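Local coordinates for protein formate-dependent phosphoribosylglycinamide formyltransferase (PDB 6KHR) that belongs to the ATP-grasp family and combines an N-terminal parallel sheet with antiparallel sheets further along the chain, forming a two-chain assembly, at residues Ser34-Arg39 and Ala61-Ile66; Gln89-Thr95 and Cys115-Pro120. All blocks are in the same frame, centred on the assembly; numbering follows the deposited sequence.

Contact 1. Residues Ser34-Arg39 and Ala61-Ile66; sequences SAEPSR and APAHRI
The backbones come nearest at Arg39 and Ala63, their CA atoms 4.2 Å apart, and the methyl of Ala63 is the wedge between them. Its CB lies 3.9 Å from Arg39 CA and also reaches the first turn of helix 36-47 at Ser38, where Ser38 OG is 3.7 Å away. That hydroxyl is hydrogen-bonded to the carbonyl of Gly33, and its contact with the Ala63 methyl is van der Waals. One turn further along 61-66, Ile66 meets the aliphatic part of Arg39 at about a right angle, CG1 to CG 4.2 Å. With CG of Arg39 anti to the backbone N (chi1 173°) and the chain extended as far as NE, the methylenes run past Ile66, whose CG2 lies at the guanidinium edge near its plane. The charged group then continues to Gln46 of the second subunit, which accepts a hydrogen bond from NH2.

At the other end, Ser34 faces Ala61 and His64. Ser34 OG comes within 3.3 Å of His64 CE1, approaching the ring obliquely, while the methyl of Ala61 sits over the centre of one ring face. Beside them Pro62 CB lies 3.7 Å from Ala35 O, and Glu36 bends at chi2 to bring OE2 within 3.8 Å of Pro62 CG. A weak bond from Ala63 N to Ser34 O, 3.3 Å, is the backbone link, although the carbonyl's modelled position is uncertain. Strand 51-56 fixes Ser34 from behind: Asp56 OD2 takes its N-H and the Val55 carbonyl weakly engages OG.

The chemistry is therefore mostly apolar, with alanine, proline and isoleucine carbons set against methylenes and backbone. The stronger polar bonds around it run to neighbouring parts of the chain or, through Arg39, across the dimer interface.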
ATOM      1  N   SER A  34       8.624   6.816 -14.282  1.00 66.72           N
ATOM      2  CA  SER A  34       8.301   7.408 -12.972  1.00 66.51           C
ATOM      3  C   SER A  34       6.862   7.870 -12.963  1.00 64.24           C
ATOM      4  O   SER A  34       6.595   8.895 -12.399  1.00 60.00           O
ATOM      5  CB  SER A  34       9.192   8.534 -12.660  1.00 64.16           C
ATOM      6  OG  SER A  34      10.495   8.067 -12.487  1.00 63.67           O
ATOM      7  N   ALA A  35       5.964   7.042 -13.462  1.00 59.41           N
ATOM      8  CA  ALA A  35       4.537   7.399 -13.464  1.00 61.45           C
ATOM      9  C   ALA A  35       3.865   6.969 -12.162  1.00 64.56           C
ATOM     10  O   ALA A  35       4.523   6.661 -11.206  1.00 57.70           O
ATOM     11  CB  ALA A  35       3.862   6.808 -14.661  1.00 64.46           C
ATOM     12  N   GLU A  36       2.552   6.880 -12.175  1.00 70.87           N
ATOM     13  CA  GLU A  36       1.850   6.618 -10.907  1.00 64.81           C
ATOM     14  C   GLU A  36       2.240   5.308 -10.255  1.00 60.49           C
ATOM     15  O   GLU A  36       2.627   5.375  -9.109  1.00 61.42           O
ATOM     16  CB  GLU A  36       0.377   6.974 -10.937  1.00 72.28           C
ATOM     17  CG  GLU A  36       0.183   8.454 -10.715  1.00 97.08           C
ATOM     18  CD  GLU A  36       0.160   9.271 -11.990  1.00111.76           C
ATOM     19  OE1 GLU A  36       0.246   8.671 -13.062  1.00114.98           O
ATOM     20  OE2 GLU A  36       0.051  10.498 -11.899  1.00114.71           O
ATOM     21  N   PRO A  37       2.208   3.939 -10.845  1.00 54.76           N
ATOM     22  CA  PRO A  37       2.562   2.627 -10.284  1.00 58.99           C
ATOM     23  C   PRO A  37       4.036   2.528  -9.957  1.00 66.93           C
ATOM     24  O   PRO A  37       4.424   1.778  -9.050  1.00 65.92           O
ATOM     25  CB  PRO A  37       2.151   1.639 -11.386  1.00 52.17           C
ATOM     26  CG  PRO A  37       1.214   2.373 -12.253  1.00 48.17           C
ATOM     27  CD  PRO A  37       1.680   3.804 -12.217  1.00 44.36           C
ATOM     28  N   SER A  38       4.861   3.282 -10.687  1.00 68.34           N
ATOM     29  CA  SER A  38       6.265   3.441 -10.333  1.00 58.37           C
ATOM     30  C   SER A  38       6.421   4.019  -8.923  1.00 58.38           C
ATOM     31  O   SER A  38       7.374   3.673  -8.213  1.00 59.51           O
ATOM     32  CB  SER A  38       6.935   4.328 -11.380  1.00 51.90           C
ATOM     33  OG  SER A  38       8.340   4.323 -11.261  1.00 55.43           O
ATOM     34  N   ARG A  39       5.489   4.874  -8.484  1.00 51.95           N
ATOM     35  CA  ARG A  39       5.614   5.448  -7.148  1.00 53.59           C
ATOM     36  C   ARG A  39       5.296   4.424  -6.065  1.00 49.58           C
ATOM     37  O   ARG A  39       6.013   4.329  -5.063  1.00 49.39           O
ATOM     38  CB  ARG A  39       4.714   6.676  -6.995  1.00 42.48           C
ATOM     39  CG  ARG A  39       4.677   7.211  -5.570  1.00 54.40           C
ATOM     40  CD  ARG A  39       3.663   8.335  -5.344  1.00 71.27           C
ATOM     41  NE  ARG A  39       3.580   8.688  -3.926  1.00 85.94           N
ATOM     42  CZ  ARG A  39       2.640   8.239  -3.096  1.00 97.33           C
ATOM     43  NH1 ARG A  39       1.680   7.430  -3.546  1.00 96.41           N
ATOM     44  NH2 ARG A  39       2.650   8.605  -1.819  1.00 96.03           N
ATOM     45  N   ALA A  61       8.309  14.008 -12.151  1.00 96.10           N
ATOM     46  CA  ALA A  61       7.496  12.818 -12.322  1.00 76.76           C
ATOM     47  C   ALA A  61       7.099  12.238 -10.963  1.00 67.70           C
ATOM     48  O   ALA A  61       7.781  12.473  -9.963  1.00 64.51           O
ATOM     49  CB  ALA A  61       8.255  11.781 -13.142  1.00 67.86           C
ATOM     50  N   PRO A  62       5.984  11.491 -10.891  1.00 61.83           N
ATOM     51  CA  PRO A  62       5.464  11.055  -9.574  1.00 67.24           C
ATOM     52  C   PRO A  62       6.446  10.319  -8.664  1.00 69.79           C
ATOM     53  O   PRO A  62       6.535  10.656  -7.476  1.00 70.06           O
ATOM     54  CB  PRO A  62       4.276  10.161  -9.960  1.00 60.72           C
ATOM     55  CG  PRO A  62       3.787  10.733 -11.243  1.00 52.80           C
ATOM     56  CD  PRO A  62       5.003  11.270 -11.970  1.00 54.41           C
ATOM     57  N   ALA A  63       7.175   9.317  -9.170  1.00 63.11           N
ATOM     58  CA  ALA A  63       8.109   8.593  -8.308  1.00 66.97           C
ATOM     59  C   ALA A  63       9.344   9.415  -7.948  1.00 75.22           C
ATOM     60  O   ALA A  63      10.047   9.067  -6.996  1.00 68.92           O
ATOM     61  CB  ALA A  63       8.524   7.269  -8.961  1.00 57.18           C
ATOM     62  N   HIS A  64       9.624  10.498  -8.684  1.00 79.85           N
ATOM     63  CA  HIS A  64      10.714  11.402  -8.316  1.00 76.06           C
ATOM     64  C   HIS A  64      10.545  11.958  -6.910  1.00 75.90           C
ATOM     65  O   HIS A  64      11.544  12.176  -6.209  1.00 80.90           O
ATOM     66  CB  HIS A  64      10.805  12.566  -9.307  1.00 68.89           C
ATOM     67  CG  HIS A  64      11.397  12.201 -10.630  1.00 73.22           C
ATOM     68  ND1 HIS A  64      11.625  10.895 -11.013  1.00 76.87           N
ATOM     69  CD2 HIS A  64      11.817  12.970 -11.665  1.00 76.47           C
ATOM     70  CE1 HIS A  64      12.157  10.878 -12.220  1.00 79.08           C
ATOM     71  NE2 HIS A  64      12.287  12.124 -12.639  1.00 76.24           N
ATOM     72  N   ARG A  65       9.299  12.187  -6.479  1.00 72.73           N
ATOM     73  CA  ARG A  65       9.045  12.935  -5.249  1.00 77.88           C
ATOM     74  C   ARG A  65       9.469  12.150  -4.013  1.00 79.51           C
ATOM     75  O   ARG A  65       9.969  12.731  -3.041  1.00 89.81           O
ATOM     76  CB  ARG A  65       7.566  13.312  -5.162  1.00 82.32           C
ATOM     77  CG  ARG A  65       7.300  14.745  -4.679  1.00 95.27           C
ATOM     78  CD  ARG A  65       7.722  14.977  -3.214  1.00109.50           C
ATOM     79  NE  ARG A  65       8.398  16.266  -3.018  1.00118.46           N
ATOM     80  CZ  ARG A  65       9.678  16.409  -2.671  1.00121.08           C
ATOM     81  NH1 ARG A  65      10.445  15.344  -2.461  1.00119.16           N
ATOM     82  NH2 ARG A  65      10.196  17.626  -2.524  1.00122.33           N
ATOM     83  N   ILE A  66       9.273  10.837  -4.015  1.00 71.43           N
ATOM     84  CA  ILE A  66       9.594  10.026  -2.849  1.00 75.10           C
ATOM     85  C   ILE A  66      10.773   9.111  -3.083  1.00 67.90           C
ATOM     86  O   ILE A  66      11.179   8.394  -2.159  1.00 73.61           O
ATOM     87  CB  ILE A  66       8.371   9.220  -2.371  1.00 90.10           C
ATOM     88  CG1 ILE A  66       8.091   8.040  -3.306  1.00 81.35           C
ATOM     89  CG2 ILE A  66       7.154  10.149  -2.199  1.00102.40           C
ATOM     90  CD1 ILE A  66       8.534   6.699  -2.739  1.00 83.64           C
TER

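Contact 2. Residues Gln89-Thr95 and Cys115-Pro120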
ATOM      1  N   GLN A  89      25.260   2.556 -11.901  1.00 76.44           N
ATOM      2  CA  GLN A  89      25.571   1.158 -11.627  1.00 87.12           C
ATOM      3  C   GLN A  89      24.626   0.585 -10.567  1.00 82.59           C
ATOM      4  O   GLN A  89      25.040   0.364  -9.424  1.00 80.78           O
ATOM      5  CB  GLN A  89      27.032   1.034 -11.188  1.00103.16           C
ATOM      6  CG  GLN A  89      27.693  -0.291 -11.492  1.00112.19           C
ATOM      7  CD  GLN A  89      28.545  -0.779 -10.335  1.00111.69           C
ATOM      8  OE1 GLN A  89      29.246   0.005  -9.693  1.00112.89           O
ATOM      9  NE2 GLN A  89      28.465  -2.072 -10.047  1.00106.73           N
ATOM     10  N   PRO A  90      23.354   0.359 -10.896  1.00 71.74           N
ATOM     11  CA  PRO A  90      22.426  -0.192  -9.907  1.00 59.73           C
ATOM     12  C   PRO A  90      22.474  -1.710  -9.850  1.00 56.92           C
ATOM     13  O   PRO A  90      22.792  -2.389 -10.830  1.00 54.77           O
ATOM     14  CB  PRO A  90      21.062   0.280 -10.424  1.00 62.31           C
ATOM     15  CG  PRO A  90      21.233   0.290 -11.887  1.00 57.60           C
ATOM     16  CD  PRO A  90      22.640   0.783 -12.121  1.00 61.83           C
ATOM     17  N   ASP A  91      22.111  -2.242  -8.680  1.00 56.88           N
ATOM     18  CA  ASP A  91      22.012  -3.692  -8.529  1.00 56.17           C
ATOM     19  C   ASP A  91      20.916  -4.277  -9.418  1.00 60.29           C
ATOM     20  O   ASP A  91      21.119  -5.329 -10.046  1.00 53.06           O
ATOM     21  CB  ASP A  91      21.750  -4.050  -7.072  1.00 67.43           C
ATOM     22  CG  ASP A  91      22.710  -3.378  -6.128  1.00 76.20           C
ATOM     23  OD1 ASP A  91      23.924  -3.629  -6.229  1.00 90.79           O
ATOM     24  OD2 ASP A  91      22.249  -2.580  -5.291  1.00 82.75           O
ATOM     25  N   PHE A  92      19.750  -3.614  -9.479  1.00 53.72           N
ATOM     26  CA  PHE A  92      18.625  -4.080 -10.280  1.00 58.71           C
ATOM     27  C   PHE A  92      18.149  -2.986 -11.219  1.00 65.38           C
ATOM     28  O   PHE A  92      18.090  -1.814 -10.837  1.00 67.63           O
ATOM     29  CB  PHE A  92      17.458  -4.516  -9.414  1.00 55.16           C
ATOM     30  CG  PHE A  92      17.800  -5.606  -8.470  1.00 61.73           C
ATOM     31  CD1 PHE A  92      17.765  -6.923  -8.884  1.00 65.50           C
ATOM     32  CD2 PHE A  92      18.185  -5.317  -7.172  1.00 61.36           C
ATOM     33  CE1 PHE A  92      18.087  -7.933  -8.011  1.00 61.55           C
ATOM     34  CE2 PHE A  92      18.515  -6.323  -6.304  1.00 55.92           C
ATOM     35  CZ  PHE A  92      18.461  -7.631  -6.721  1.00 55.14           C
ATOM     36  N   LEU A  93      17.785  -3.386 -12.438  1.00 62.27           N
ATOM     37  CA  LEU A  93      17.276  -2.480 -13.463  1.00 57.28           C
ATOM     38  C   LEU A  93      15.856  -2.898 -13.844  1.00 54.96           C
ATOM     39  O   LEU A  93      15.666  -3.912 -14.531  1.00 63.10           O
ATOM     40  CB  LEU A  93      18.202  -2.478 -14.674  1.00 57.72           C
ATOM     41  CG  LEU A  93      17.872  -1.516 -15.809  1.00 65.23           C
ATOM     42  CD1 LEU A  93      17.683  -0.102 -15.279  1.00 72.14           C
ATOM     43  CD2 LEU A  93      18.980  -1.559 -16.873  1.00 74.88           C
ATOM     44  N   VAL A  94      14.869  -2.105 -13.418  1.00 56.08           N
ATOM     45  CA  VAL A  94      13.445  -2.399 -13.603  1.00 55.10           C
ATOM     46  C   VAL A  94      12.839  -1.450 -14.634  1.00 52.08           C
ATOM     47  O   VAL A  94      12.874  -0.223 -14.467  1.00 50.02           O
ATOM     48  CB  VAL A  94      12.669  -2.302 -12.280  1.00 43.24           C
ATOM     49  CG1 VAL A  94      11.347  -3.008 -12.413  1.00 31.54           C
ATOM     50  CG2 VAL A  94      13.455  -2.903 -11.165  1.00 57.41           C
ATOM     51  N   THR A  95      12.227  -2.026 -15.662  1.00 44.58           N
ATOM     52  CA  THR A  95      11.631  -1.284 -16.762  1.00 54.40           C
ATOM     53  C   THR A  95      10.137  -1.189 -16.492  1.00 64.72           C
ATOM     54  O   THR A  95       9.411  -2.178 -16.615  1.00 76.65           O
ATOM     55  CB  THR A  95      11.903  -1.983 -18.095  1.00 59.82           C
ATOM     56  OG1 THR A  95      13.219  -2.554 -18.090  1.00 61.79           O
ATOM     57  CG2 THR A  95      11.800  -0.998 -19.235  1.00 61.22           C
ATOM     58  N   CYS A 115      26.944  -7.431 -13.009  1.00103.10           N
ATOM     59  CA  CYS A 115      26.906  -6.156 -12.323  1.00106.65           C
ATOM     60  C   CYS A 115      25.490  -5.647 -12.062  1.00 96.65           C
ATOM     61  O   CYS A 115      25.309  -4.790 -11.191  1.00 89.20           O
ATOM     62  CB  CYS A 115      27.674  -5.111 -13.149  1.00116.23           C
ATOM     63  SG  CYS A 115      28.059  -3.570 -12.304  1.00127.75           S
ATOM     64  N   THR A 116      24.488  -6.169 -12.769  1.00 89.80           N
ATOM     65  CA  THR A 116      23.127  -5.656 -12.728  1.00 74.74           C
ATOM     66  C   THR A 116      22.208  -6.706 -13.322  1.00 77.52           C
ATOM     67  O   THR A 116      22.474  -7.208 -14.420  1.00 80.61           O
ATOM     68  CB  THR A 116      23.008  -4.353 -13.523  1.00 75.62           C
ATOM     69  OG1 THR A 116      23.752  -3.318 -12.871  1.00 77.32           O
ATOM     70  CG2 THR A 116      21.548  -3.934 -13.656  1.00 78.14           C
ATOM     71  N   GLU A 117      21.188  -7.097 -12.568  1.00 79.80           N
ATOM     72  CA  GLU A 117      20.206  -8.088 -13.063  1.00 69.34           C
ATOM     73  C   GLU A 117      19.051  -7.294 -13.636  1.00 62.41           C
ATOM     74  O   GLU A 117      18.681  -6.315 -13.043  1.00 64.60           O
ATOM     75  CB  GLU A 117      19.687  -8.987 -11.950  1.00 73.58           C
ATOM     76  CG  GLU A 117      20.761  -9.720 -11.187  1.00 87.85           C
ATOM     77  CD  GLU A 117      20.308 -11.023 -10.557  1.00 96.42           C
ATOM     78  OE1 GLU A 117      20.128 -11.068  -9.344  1.00 96.22           O
ATOM     79  OE2 GLU A 117      20.138 -11.990 -11.287  1.00100.51           O
ATOM     80  N   LEU A 118      18.555  -7.689 -14.791  1.00 60.54           N
ATOM     81  CA  LEU A 118      17.414  -6.950 -15.345  1.00 52.86           C
ATOM     82  C   LEU A 118      16.143  -7.655 -14.903  1.00 50.32           C
ATOM     83  O   LEU A 118      16.065  -8.827 -15.111  1.00 50.79           O
ATOM     84  CB  LEU A 118      17.550  -6.958 -16.856  1.00 54.61           C
ATOM     85  CG  LEU A 118      18.045  -5.642 -17.418  1.00 60.85           C
ATOM     86  CD1 LEU A 118      19.543  -5.532 -17.264  1.00 64.14           C
ATOM     87  CD2 LEU A 118      17.633  -5.486 -18.860  1.00 51.31           C
ATOM     88  N   VAL A 119      15.210  -6.943 -14.283  1.00 48.53           N
ATOM     89  CA  VAL A 119      13.938  -7.570 -13.842  1.00 46.76           C
ATOM     90  C   VAL A 119      12.806  -6.660 -14.278  1.00 59.57           C
ATOM     91  O   VAL A 119      12.503  -5.782 -13.550  1.00 70.86           O
ATOM     92  CB  VAL A 119      13.886  -7.738 -12.320  1.00 54.68           C
ATOM     93  CG1 VAL A 119      12.620  -8.432 -11.897  1.00 53.03           C
ATOM     94  CG2 VAL A 119      15.085  -8.472 -11.781  1.00 50.70           C
ATOM     95  N   PRO A 120      12.146  -6.853 -15.425  1.00 61.77           N
ATOM     96  CA  PRO A 120      12.257  -8.072 -16.189  1.00 52.85           C
ATOM     97  C   PRO A 120      13.443  -8.092 -17.155  1.00 54.19           C
ATOM     98  O   PRO A 120      14.055  -7.109 -17.294  1.00 53.94           O
ATOM     99  CB  PRO A 120      10.950  -8.038 -16.976  1.00 51.16           C
ATOM    100  CG  PRO A 120      10.691  -6.592 -17.210  1.00 50.24           C
ATOM    101  CD  PRO A 120      11.196  -5.906 -15.973  1.00 55.42           C
TER
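Two neighbouring parallel strands joined by a beta-alpha-beta crossover, 92-95 and 117-118, form one margin of the N-terminal parallel sheet. Glu117 brackets Phe92 in the alternating pattern of parallel pairing: its N donates to Asp91 O at 3.1 Å, and its O accepts from Leu93 N at 3.1 Å. Leu93 O then receives Val119 N, also at 3.1 Å. All three bonds are fairly straight, with N-H...O angles near 160°. CA-H...O contacts supplement them, among them Thr116 CA to Asp91 O at 3.4 Å and Val94 CA to Val119 O.

On one face Phe92 and Glu117 lie side by side and point the same way, ring and carboxylate planes 31° apart. Val119 CG2 comes obliquely to the same ring, 4.2 Å from Phe92 CD1. On the opposite face Leu93 and Leu118 run alongside each other, Leu93 CD2 4.0 Å from Leu118 CD1. The Leu93 CB packs against the methyl of Thr116 at 3.8 Å, because Thr116 CG2 is set anti to its own backbone nitrogen. Past the paired residues, a cis peptide precedes Pro120, whose CD sits 4.0 Å from Thr95 N.

Strand 28-32 pairs with the far side of 92-95 through backbone bonds of Phe92 and Val94, and Asp91 OD2 holds Arg28 N. Helix 325-334 packs on Phe92, Val94 and Val119; on the same side Arg287, from a loop, makes a long, weak ion pair with Glu117. Leu118 instead rests on the crossover helix 102-109, at Leu105 and Val108.

From the N terminus, strand 28-32 leads into 34-39, and contact 1 closes the loop that runs through helix 36-47 and strand 51-56 to 61-66. The chain then passes through strand 69-72 and helix 78-88 before 89-95, and contact 2 closes the second loop, through helix 102-109, at 115-120. The two loops are in series, neither nested nor crossed. Their centres are 18 Å apart and their nearest atoms about 7 Å, without touching. Both belong to the same parallel sheet: contact 1 joins the connections following central strand 28-32 and strand 51-56, whereas contact 2 pairs strand 92-95 with outermost strand 117-118.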